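PDB 2GS4: protein YciF, which is a stress protein of unknown biochemical function that forms homodimers and, with its rubrerythrin-like, ferritin-type helical fold, probably binds metal. Local coordinates for residues T5-D8 / V9-H12; Y117-L120 / A121-E125; Y129-A132 / A133-K137; D16-S19 / A20-L24. All coordinates share one frame; numbering follows the deposited sequence.

Interaction 1: T5-D8 / V9-H12; sequences TIED and VFIH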
loop_
_atom_site.group_PDB
_atom_site.type_symbol
_atom_site.label_atom_id
_atom_site.label_comp_id
_atom_site.label_asym_id
_atom_site.label_seq_id
_atom_site.Cartn_x
_atom_site.Cartn_y
_atom_site.Cartn_z
ATOM N N THR A 5 -5.858 -20.528 -2.242
ATOM C CA THR A 5 -7.156 -20.382 -2.892
ATOM C C THR A 5 -7.538 -18.909 -2.934
ATOM O O THR A 5 -6.933 -18.083 -2.245
ATOM C CB THR A 5 -8.261 -21.150 -2.143
ATOM O OG1 THR A 5 -8.547 -20.492 -0.904
ATOM C CG2 THR A 5 -7.809 -22.575 -1.850
ATOM N N ILE A 6 -8.531 -18.589 -3.757
ATOM C CA ILE A 6 -9.024 -17.224 -3.905
ATOM C C ILE A 6 -9.503 -16.778 -2.535
ATOM O O ILE A 6 -9.370 -15.624 -2.130
ATOM C CB ILE A 6 -10.201 -17.203 -4.898
ATOM C CG1 ILE A 6 -9.710 -17.663 -6.273
ATOM C CG2 ILE A 6 -10.838 -15.821 -4.952
ATOM C CD1 ILE A 6 -8.461 -16.941 -6.758
ATOM N N GLU A 7 -10.048 -17.754 -1.829
ATOM C CA GLU A 7 -10.576 -17.583 -0.495
ATOM C C GLU A 7 -9.474 -17.115 0.464
ATOM O O GLU A 7 -9.687 -16.183 1.242
ATOM C CB GLU A 7 -11.176 -18.915 -0.045
ATOM C CG GLU A 7 -12.554 -18.788 0.539
ATOM C CD GLU A 7 -12.566 -17.803 1.671
ATOM O OE1 GLU A 7 -11.607 -17.835 2.468
ATOM O OE2 GLU A 7 -13.519 -17.005 1.768
ATOM N N ASP A 8 -8.302 -17.751 0.415
ATOM C CA ASP A 8 -7.196 -17.345 1.288
ATOM C C ASP A 8 -6.776 -15.917 0.948
ATOM O O ASP A 8 -6.500 -15.117 1.839
ATOM C CB ASP A 8 -5.958 -18.237 1.125
ATOM C CG ASP A 8 -6.188 -19.679 1.545
ATOM O OD1 ASP A 8 -6.889 -19.931 2.548
ATOM O OD2 ASP A 8 -5.629 -20.570 0.869
ATOM N N VAL A 9 -6.715 -15.603 -0.346
ATOM C CA VAL A 9 -6.334 -14.259 -0.786
ATOM C C VAL A 9 -7.358 -13.263 -0.260
ATOM O O VAL A 9 -6.999 -12.203 0.245
ATOM C CB VAL A 9 -6.287 -14.134 -2.336
ATOM C CG1 VAL A 9 -6.032 -12.675 -2.735
ATOM C CG2 VAL A 9 -5.183 -15.011 -2.909
ATOM N N PHE A 10 -8.636 -13.608 -0.387
ATOM C CA PHE A 10 -9.697 -12.734 0.085
ATOM C C PHE A 10 -9.618 -12.497 1.585
ATOM O O PHE A 10 -9.698 -11.346 2.034
ATOM C CB PHE A 10 -11.075 -13.299 -0.282
ATOM C CG PHE A 10 -12.228 -12.442 0.189
ATOM C CD1 PHE A 10 -13.009 -12.837 1.269
ATOM C CD2 PHE A 10 -12.527 -11.232 -0.441
ATOM C CE1 PHE A 10 -14.068 -12.039 1.722
ATOM C CE2 PHE A 10 -13.577 -10.432 0.002
ATOM C CZ PHE A 10 -14.352 -10.840 1.086
ATOM N N ILE A 11 -9.455 -13.566 2.363
ATOM C CA ILE A 11 -9.378 -13.392 3.804
ATOM C C ILE A 11 -8.150 -12.551 4.174
ATOM O O ILE A 11 -8.221 -11.682 5.038
ATOM C CB ILE A 11 -9.385 -14.766 4.557
ATOM C CG1 ILE A 11 -9.433 -14.520 6.056
ATOM C CG2 ILE A 11 -8.186 -15.614 4.183
ATOM C CD1 ILE A 11 -10.541 -13.613 6.404
ATOM N N HIS A 12 -7.033 -12.797 3.498
ATOM C CA HIS A 12 -5.810 -12.040 3.747
ATOM C C HIS A 12 -6.040 -10.545 3.505
ATOM O O HIS A 12 -5.744 -9.719 4.371
ATOM C CB HIS A 12 -4.680 -12.535 2.834
ATOM C CG HIS A 12 -3.539 -11.572 2.712
ATOM N ND1 HIS A 12 -2.651 -11.330 3.737
ATOM C CD2 HIS A 12 -3.152 -10.781 1.682
ATOM C CE1 HIS A 12 -1.762 -10.435 3.345
ATOM N NE2 HIS A 12 -2.043 -10.085 2.102
#
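The ring of F10 and the carboxylate of E7 meet obliquely one helical turn apart, OE2 of E7 lying 4.2 Å from CD1 of F10. F10 holds its CG anti to the backbone N (chi1 180°), which swings the ring away from residues 5-8 and out among L120, L123 and A124 of helix 95-126, with L127 beside it. E7 sends OE2 on to the hydroxyl of Y129 in a hydrogen bond. A further flat group, the carboxylate of D8, takes the backbone N-H of T5 on OD2 from above its plane (3.1 Å). The bond is returned: OG1 of T5 accepts from the backbone N of D8, also at 3.1 Å. Together they make a capping box, in which the side chain of each residue accepts from the other's backbone N-H; OD2 of D8 also accepts from N of K4. From the cap onward the ordinary i to i+4 ladder takes over, opening with V9 N to T5 O. At I11 the packing against the backbone is tight. Its CG2 sits between the backbone N and the carbonyl carbon and comes to 2.9 Å from D8 O, the oxygen that accepts from H12 N. This is the N-terminal end of helix 6-33. V9 and F10 face L123 of helix 95-126 in the same chain, while I6, V9 and H12 also reach the second subunit, touching its Q126 and T119, so the capped turn lies where the bundle meets the dimer interface.

Interaction 2: Y117-L120 / A121-E125; sequences YGTL and ATLAE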
loop_
_atom_site.group_PDB
_atom_site.type_symbol
_atom_site.label_atom_id
_atom_site.label_comp_id
_atom_site.label_asym_id
_atom_site.label_seq_id
_atom_site.Cartn_x
_atom_site.Cartn_y
_atom_site.Cartn_z
ATOM N N TYR A 117 -11.026 -1.733 -1.569
ATOM C CA TYR A 117 -12.408 -2.196 -1.552
ATOM C C TYR A 117 -12.892 -2.628 -2.931
ATOM O O TYR A 117 -13.775 -3.478 -3.046
ATOM C CB TYR A 117 -13.310 -1.109 -0.950
ATOM C CG TYR A 117 -13.287 -1.132 0.567
ATOM C CD1 TYR A 117 -14.050 -2.056 1.278
ATOM C CD2 TYR A 117 -12.482 -0.248 1.286
ATOM C CE1 TYR A 117 -14.019 -2.100 2.672
ATOM C CE2 TYR A 117 -12.440 -0.285 2.679
ATOM C CZ TYR A 117 -13.213 -1.211 3.363
ATOM O OH TYR A 117 -13.193 -1.238 4.738
ATOM N N GLY A 118 -12.320 -2.040 -3.977
ATOM C CA GLY A 118 -12.707 -2.429 -5.319
ATOM C C GLY A 118 -12.290 -3.881 -5.479
ATOM O O GLY A 118 -13.059 -4.717 -5.950
ATOM N N THR A 119 -11.068 -4.178 -5.047
ATOM C CA THR A 119 -10.511 -5.526 -5.117
ATOM C C THR A 119 -11.304 -6.516 -4.252
ATOM O O THR A 119 -11.664 -7.595 -4.714
ATOM C CB THR A 119 -9.016 -5.519 -4.679
ATOM O OG1 THR A 119 -8.249 -4.745 -5.612
ATOM C CG2 THR A 119 -8.462 -6.934 -4.625
ATOM N N LEU A 120 -11.591 -6.141 -3.007
ATOM C CA LEU A 120 -12.336 -7.017 -2.097
ATOM C C LEU A 120 -13.754 -7.301 -2.594
ATOM O O LEU A 120 -14.232 -8.434 -2.506
ATOM C CB LEU A 120 -12.390 -6.410 -0.684
ATOM C CG LEU A 120 -11.087 -6.433 0.124
ATOM C CD1 LEU A 120 -11.217 -5.528 1.345
ATOM C CD2 LEU A 120 -10.771 -7.862 0.552
ATOM N N ALA A 121 -14.424 -6.279 -3.115
ATOM C CA ALA A 121 -15.783 -6.440 -3.623
ATOM C C ALA A 121 -15.823 -7.414 -4.806
ATOM O O ALA A 121 -16.719 -8.259 -4.887
ATOM C CB ALA A 121 -16.351 -5.088 -4.030
ATOM N N THR A 122 -14.855 -7.298 -5.718
ATOM C CA THR A 122 -14.792 -8.183 -6.885
ATOM C C THR A 122 -14.489 -9.616 -6.440
ATOM O O THR A 122 -15.124 -10.564 -6.913
ATOM C CB THR A 122 -13.717 -7.695 -7.916
ATOM O OG1 THR A 122 -14.069 -6.391 -8.397
ATOM C CG2 THR A 122 -13.631 -8.636 -9.114
ATOM N N LEU A 123 -13.540 -9.779 -5.521
ATOM C CA LEU A 123 -13.198 -11.107 -5.026
ATOM C C LEU A 123 -14.414 -11.730 -4.346
ATOM O O LEU A 123 -14.755 -12.881 -4.601
ATOM C CB LEU A 123 -12.026 -11.039 -4.045
ATOM C CG LEU A 123 -10.681 -10.677 -4.677
ATOM C CD1 LEU A 123 -9.591 -10.744 -3.620
ATOM C CD2 LEU A 123 -10.365 -11.638 -5.815
ATOM N N ALA A 124 -15.073 -10.964 -3.485
ATOM C CA ALA A 124 -16.255 -11.462 -2.799
ATOM C C ALA A 124 -17.288 -11.893 -3.838
ATOM O O ALA A 124 -17.882 -12.964 -3.718
ATOM C CB ALA A 124 -16.837 -10.381 -1.886
ATOM N N GLU A 125 -17.496 -11.067 -4.860
ATOM C CA GLU A 125 -18.462 -11.402 -5.904
ATOM C C GLU A 125 -18.097 -12.695 -6.607
ATOM O O GLU A 125 -18.943 -13.567 -6.822
ATOM C CB GLU A 125 -18.544 -10.291 -6.942
ATOM C CG GLU A 125 -19.783 -9.441 -6.806
ATOM C CD GLU A 125 -19.872 -8.374 -7.871
ATOM O OE1 GLU A 125 -18.996 -7.486 -7.896
ATOM O OE2 GLU A 125 -20.815 -8.426 -8.685
#
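T122 bonds twice to G118, once through its backbone and once through its side chain. The hydroxyl OG1 donates to G118 O at 3.1 Å, and the backbone N of T122 reaches the same oxygen at 3.2 Å; the two donors arrive from opposite faces of the carbonyl plane. What brings the hydroxyl round is chi1 of -62°, with OG1 anti to the carbonyl carbon and beside its own backbone N. Putting a valine at this position would probably leave G118 O with the backbone donor alone and set a methyl group against it. The remaining backbone bonds are the usual ones of an alpha-helix, A121 to Y117, L123 to T119 and A124 to L120.

Apolar contact is lighter. T119 and L123 run side by side and point the same way, CG2 of T119 lying 4.1 Å from CD1 of L123. A close carbon-to-carbonyl approach goes with it, CG of L123 settling 3.2 Å from T119 O.

Polar ends that leave this turn are also matched: the hydroxyl of Y117 bonds to E21 on helix 6-33, and OG1 of T119 to A115 O one turn back. Within helix 95-126, then, both threonine hydroxyls are spent on backbone carbonyls of their own helix, which is consistent with T119, T122 and L123 packing against H12 and V9 of the second subunit.

Interaction 3: Y129-A132 / A133-K137; sequences YRKA and AKLLK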
loop_
_atom_site.group_PDB
_atom_site.type_symbol
_atom_site.label_atom_id
_atom_site.label_comp_id
_atom_site.label_asym_id
_atom_site.label_seq_id
_atom_site.Cartn_x
_atom_site.Cartn_y
_atom_site.Cartn_z
ATOM N N TYR A 129 -19.975 -14.737 -2.590
ATOM C CA TYR A 129 -20.414 -14.140 -1.326
ATOM C C TYR A 129 -21.219 -12.892 -1.649
ATOM O O TYR A 129 -20.709 -11.775 -1.585
ATOM C CB TYR A 129 -19.228 -13.749 -0.437
ATOM C CG TYR A 129 -18.290 -14.883 -0.121
ATOM C CD1 TYR A 129 -18.700 -16.205 -0.259
ATOM C CD2 TYR A 129 -16.979 -14.638 0.293
ATOM C CE1 TYR A 129 -17.836 -17.257 -0.003
ATOM C CE2 TYR A 129 -16.103 -15.682 0.551
ATOM C CZ TYR A 129 -16.539 -16.992 0.398
ATOM O OH TYR A 129 -15.680 -18.044 0.623
ATOM N N ARG A 130 -22.484 -13.103 -1.988
ATOM C CA ARG A 130 -23.407 -12.040 -2.364
ATOM C C ARG A 130 -23.531 -10.888 -1.360
ATOM O O ARG A 130 -23.320 -9.729 -1.710
ATOM C CB ARG A 130 -24.787 -12.649 -2.614
ATOM C CG ARG A 130 -25.795 -11.717 -3.242
ATOM C CD ARG A 130 -27.209 -12.138 -2.872
ATOM N NE ARG A 130 -27.458 -11.965 -1.442
ATOM C CZ ARG A 130 -27.557 -12.957 -0.563
ATOM N NH1 ARG A 130 -27.432 -14.218 -0.958
ATOM N NH2 ARG A 130 -27.776 -12.690 0.718
ATOM N N LYS A 131 -23.878 -11.203 -0.117
ATOM C CA LYS A 131 -24.046 -10.175 0.906
ATOM C C LYS A 131 -22.751 -9.406 1.135
ATOM O O LYS A 131 -22.768 -8.192 1.354
ATOM C CB LYS A 131 -24.520 -10.804 2.217
ATOM C CG LYS A 131 -24.734 -9.801 3.326
ATOM C CD LYS A 131 -25.504 -10.405 4.481
ATOM C CE LYS A 131 -25.720 -9.363 5.560
ATOM N NZ LYS A 131 -26.355 -8.140 4.998
ATOM N N ALA A 132 -21.627 -10.110 1.089
ATOM C CA ALA A 132 -20.341 -9.461 1.283
ATOM C C ALA A 132 -20.095 -8.458 0.155
ATOM O O ALA A 132 -19.765 -7.305 0.418
ATOM C CB ALA A 132 -19.224 -10.501 1.334
ATOM N N ALA A 133 -20.275 -8.882 -1.096
ATOM C CA ALA A 133 -20.049 -7.981 -2.226
ATOM C C ALA A 133 -20.862 -6.695 -2.110
ATOM O O ALA A 133 -20.358 -5.603 -2.371
ATOM C CB ALA A 133 -20.382 -8.684 -3.535
ATOM N N LYS A 134 -22.124 -6.832 -1.721
ATOM C CA LYS A 134 -23.011 -5.687 -1.583
ATOM C C LYS A 134 -22.477 -4.740 -0.517
ATOM O O LYS A 134 -22.465 -3.523 -0.700
ATOM C CB LYS A 134 -24.419 -6.158 -1.203
ATOM C CG LYS A 134 -24.905 -7.390 -1.961
ATOM C CD LYS A 134 -25.028 -7.164 -3.468
ATOM C CE LYS A 134 -23.799 -7.640 -4.239
ATOM N NZ LYS A 134 -23.550 -9.108 -4.116
ATOM N N LEU A 135 -22.039 -5.306 0.601
ATOM C CA LEU A 135 -21.506 -4.509 1.692
ATOM C C LEU A 135 -20.223 -3.806 1.302
ATOM O O LEU A 135 -20.043 -2.628 1.582
ATOM C CB LEU A 135 -21.237 -5.389 2.903
ATOM C CG LEU A 135 -22.504 -5.987 3.498
ATOM C CD1 LEU A 135 -22.129 -6.990 4.561
ATOM C CD2 LEU A 135 -23.378 -4.872 4.060
ATOM N N LEU A 136 -19.323 -4.542 0.663
ATOM C CA LEU A 136 -18.057 -3.963 0.262
ATOM C C LEU A 136 -18.247 -2.856 -0.769
ATOM O O LEU A 136 -17.488 -1.884 -0.776
ATOM C CB LEU A 136 -17.126 -5.060 -0.262
ATOM C CG LEU A 136 -16.733 -6.091 0.806
ATOM C CD1 LEU A 136 -16.248 -7.360 0.134
ATOM C CD2 LEU A 136 -15.663 -5.513 1.730
ATOM N N LYS A 137 -19.253 -2.982 -1.633
ATOM C CA LYS A 137 -19.483 -1.937 -2.618
ATOM C C LYS A 137 -20.035 -0.699 -1.909
ATOM O O LYS A 137 -19.868 0.425 -2.387
ATOM C CB LYS A 137 -20.420 -2.436 -3.734
ATOM C CG LYS A 137 -19.669 -3.261 -4.803
ATOM C CD LYS A 137 -20.602 -4.054 -5.715
ATOM C CE LYS A 137 -19.832 -5.054 -6.587
ATOM N NZ LYS A 137 -19.045 -4.447 -7.702
#
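K131 and L135 meet on the first turns of helix 130-159, the last long helix of the ferritin-like bundle, which starts from Y129 as its N-cap residue. Their side chains pass at a slant, CG of K131 lying 4.0 Å from CD1 of L135. With CG of L135 anti to the carbonyl carbon (chi1 -65°), the branch leans back over the preceding turn, and CG itself comes within 3.1 Å of K131 O. Cutting L135 back to an alanine is likely to leave the K131 stem without its apolar neighbour and open a gap toward R57, Q60 and V61 of helix 38-63.

K134 behaves differently. Its chain bends at three successive torsions and folds back toward R130 O; the resulting NZ bond is too short to trust. The positive ends of the two residues stay apart, R130 NE and K134 NZ being 5.5 Å from each other on an exposed face. On the buried side, CB of A132 and CD1 of L136 make a loose apolar touch, and L136 turns toward Y117, A121 and A124. The backbone N of L136 donates to A132 O at 2.8 Å.

Interaction 4: D16-S19 / A20-L24; sequences DTYS and AEKQL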
loop_
_atom_site.group_PDB
_atom_site.type_symbol
_atom_site.label_atom_id
_atom_site.label_comp_id
_atom_site.label_asym_id
_atom_site.label_seq_id
_atom_site.Cartn_x
_atom_site.Cartn_y
_atom_site.Cartn_z
ATOM N N ASP A 16 -6.214 -7.391 6.176
ATOM C CA ASP A 16 -5.278 -6.283 6.033
ATOM C C ASP A 16 -6.104 -5.000 6.070
ATOM O O ASP A 16 -5.758 -4.039 6.761
ATOM C CB ASP A 16 -4.539 -6.389 4.696
ATOM C CG ASP A 16 -3.056 -6.077 4.816
ATOM O OD1 ASP A 16 -2.389 -5.934 3.766
ATOM O OD2 ASP A 16 -2.556 -5.978 5.952
ATOM N N THR A 17 -7.219 -4.998 5.347
ATOM C CA THR A 17 -8.074 -3.819 5.321
ATOM C C THR A 17 -8.641 -3.530 6.720
ATOM O O THR A 17 -8.760 -2.365 7.112
ATOM C CB THR A 17 -9.198 -3.982 4.270
ATOM O OG1 THR A 17 -8.638 -3.830 2.958
ATOM C CG2 THR A 17 -10.295 -2.954 4.467
ATOM N N TYR A 18 -8.961 -4.578 7.479
ATOM C CA TYR A 18 -9.478 -4.401 8.839
ATOM C C TYR A 18 -8.411 -3.622 9.609
ATOM O O TYR A 18 -8.706 -2.642 10.287
ATOM C CB TYR A 18 -9.702 -5.756 9.517
ATOM C CG TYR A 18 -10.439 -5.694 10.845
ATOM C CD1 TYR A 18 -11.832 -5.608 10.887
ATOM C CD2 TYR A 18 -9.746 -5.729 12.056
ATOM C CE1 TYR A 18 -12.516 -5.561 12.099
ATOM C CE2 TYR A 18 -10.428 -5.681 13.283
ATOM C CZ TYR A 18 -11.812 -5.597 13.291
ATOM O OH TYR A 18 -12.497 -5.556 14.484
ATOM N N SER A 19 -7.163 -4.059 9.483
ATOM C CA SER A 19 -6.057 -3.388 10.156
ATOM C C SER A 19 -5.939 -1.937 9.688
ATOM O O SER A 19 -5.762 -1.040 10.500
ATOM C CB SER A 19 -4.744 -4.144 9.905
ATOM O OG SER A 19 -3.613 -3.352 10.234
ATOM N N ALA A 20 -6.054 -1.711 8.381
ATOM C CA ALA A 20 -5.951 -0.367 7.821
ATOM C C ALA A 20 -6.991 0.591 8.401
ATOM O O ALA A 20 -6.676 1.727 8.727
ATOM C CB ALA A 20 -6.089 -0.431 6.297
ATOM N N GLU A 21 -8.233 0.127 8.503
ATOM C CA GLU A 21 -9.318 0.945 9.038
ATOM C C GLU A 21 -9.055 1.259 10.510
ATOM O O GLU A 21 -9.297 2.377 10.974
ATOM C CB GLU A 21 -10.658 0.204 8.876
ATOM C CG GLU A 21 -11.028 -0.088 7.419
ATOM C CD GLU A 21 -11.444 1.162 6.649
ATOM O OE1 GLU A 21 -11.005 2.274 7.017
ATOM O OE2 GLU A 21 -12.204 1.031 5.664
ATOM N N LYS A 22 -8.547 0.259 11.223
ATOM C CA LYS A 22 -8.220 0.362 12.642
ATOM C C LYS A 22 -7.206 1.497 12.829
ATOM O O LYS A 22 -7.378 2.383 13.663
ATOM C CB LYS A 22 -7.595 -0.952 13.113
ATOM C CG LYS A 22 -8.010 -1.414 14.492
ATOM C CD LYS A 22 -9.364 -2.102 14.472
ATOM C CE LYS A 22 -9.816 -2.408 15.890
ATOM N NZ LYS A 22 -11.262 -2.733 15.955
ATOM N N GLN A 23 -6.141 1.455 12.036
ATOM C CA GLN A 23 -5.102 2.472 12.097
ATOM C C GLN A 23 -5.685 3.795 11.633
ATOM O O GLN A 23 -5.390 4.846 12.206
ATOM C CB GLN A 23 -3.925 2.097 11.188
ATOM C CG GLN A 23 -3.319 0.734 11.463
ATOM C CD GLN A 23 -2.169 0.421 10.521
ATOM O OE1 GLN A 23 -1.245 1.213 10.372
ATOM N NE2 GLN A 23 -2.225 -0.735 9.879
ATOM N N LEU A 24 -6.526 3.755 10.602
ATOM C CA LEU A 24 -7.094 4.995 10.104
ATOM C C LEU A 24 -7.873 5.758 11.193
ATOM O O LEU A 24 -7.784 6.985 11.257
ATOM C CB LEU A 24 -7.969 4.732 8.873
ATOM C CG LEU A 24 -8.130 5.911 7.894
ATOM C CD1 LEU A 24 -6.772 6.544 7.580
ATOM C CD2 LEU A 24 -8.789 5.433 6.610
#
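Y18 and K22, S19 and Q23, and T17 and E21 pair one turn apart along helix 6-33, the first long helix of the ferritin-like bundle. The ring of Y18 stands with CG anti to the backbone N (chi1 -171°), while K22 bends at chi2 (80°) and then runs straight, alongside the ring and in the same direction. CD of K22 comes to 3.9 Å from CE2 of Y18, obliquely to the ring, and NZ of K22 ends 3.4 Å from the hydroxyl OH of Y18, a weak hydrogen bond. K22 is exposed and Y18 partly so, though Y18 also packs on I58 of helix 38-63.

T17 and E21 likewise lie side by side. CG2 of T17 and CG of E21 are 4.2 Å apart, and a bend at chi2 turns the carboxylate of E21, the partner of Y117, inward among T51, Q54 and I55. On that side E21 also comes close to E113, another carboxylate.

S19 and Q23 are joined by a second side-chain bond, shorter than that of Y18 and K22, and both also bond the loop ahead of helix 76-89: C75 N donates to OG of S19, and NE2 of Q23 donates to C75 O. The Q23 chain, extended beyond CG, carries its amide back alongside the preceding turn. There NE2 of Q23 donates to OG of S19 at 3.0 Å with an N-H...O angle of 146°, the oxygen lying near the amide plane.

In the fold
Interactions 1 and 4 share helix 6-33, its capped start and its middle, whereas 2 and 3 occupy the end of helix 95-126 and the start of helix 130-159, which follow one another. Interaction 4 is nearest the chain's centre and largely buried. Interactions 1 and 2 both meet the second subunit, and only 3 carries several exposed charged side chains on an otherwise buried turn. Interaction 1 packs on 2 through F10, and interaction 3 meets 2 by the salt bridge of E125 with K137. Capping bonds mark the partly buried start of helix 6-33, threonine-to-carbonyl bonds the dimer side, hydroxyl and amide pairs the inner turns; interaction 3 sets apolar leucines inward and lysines and an arginine outward.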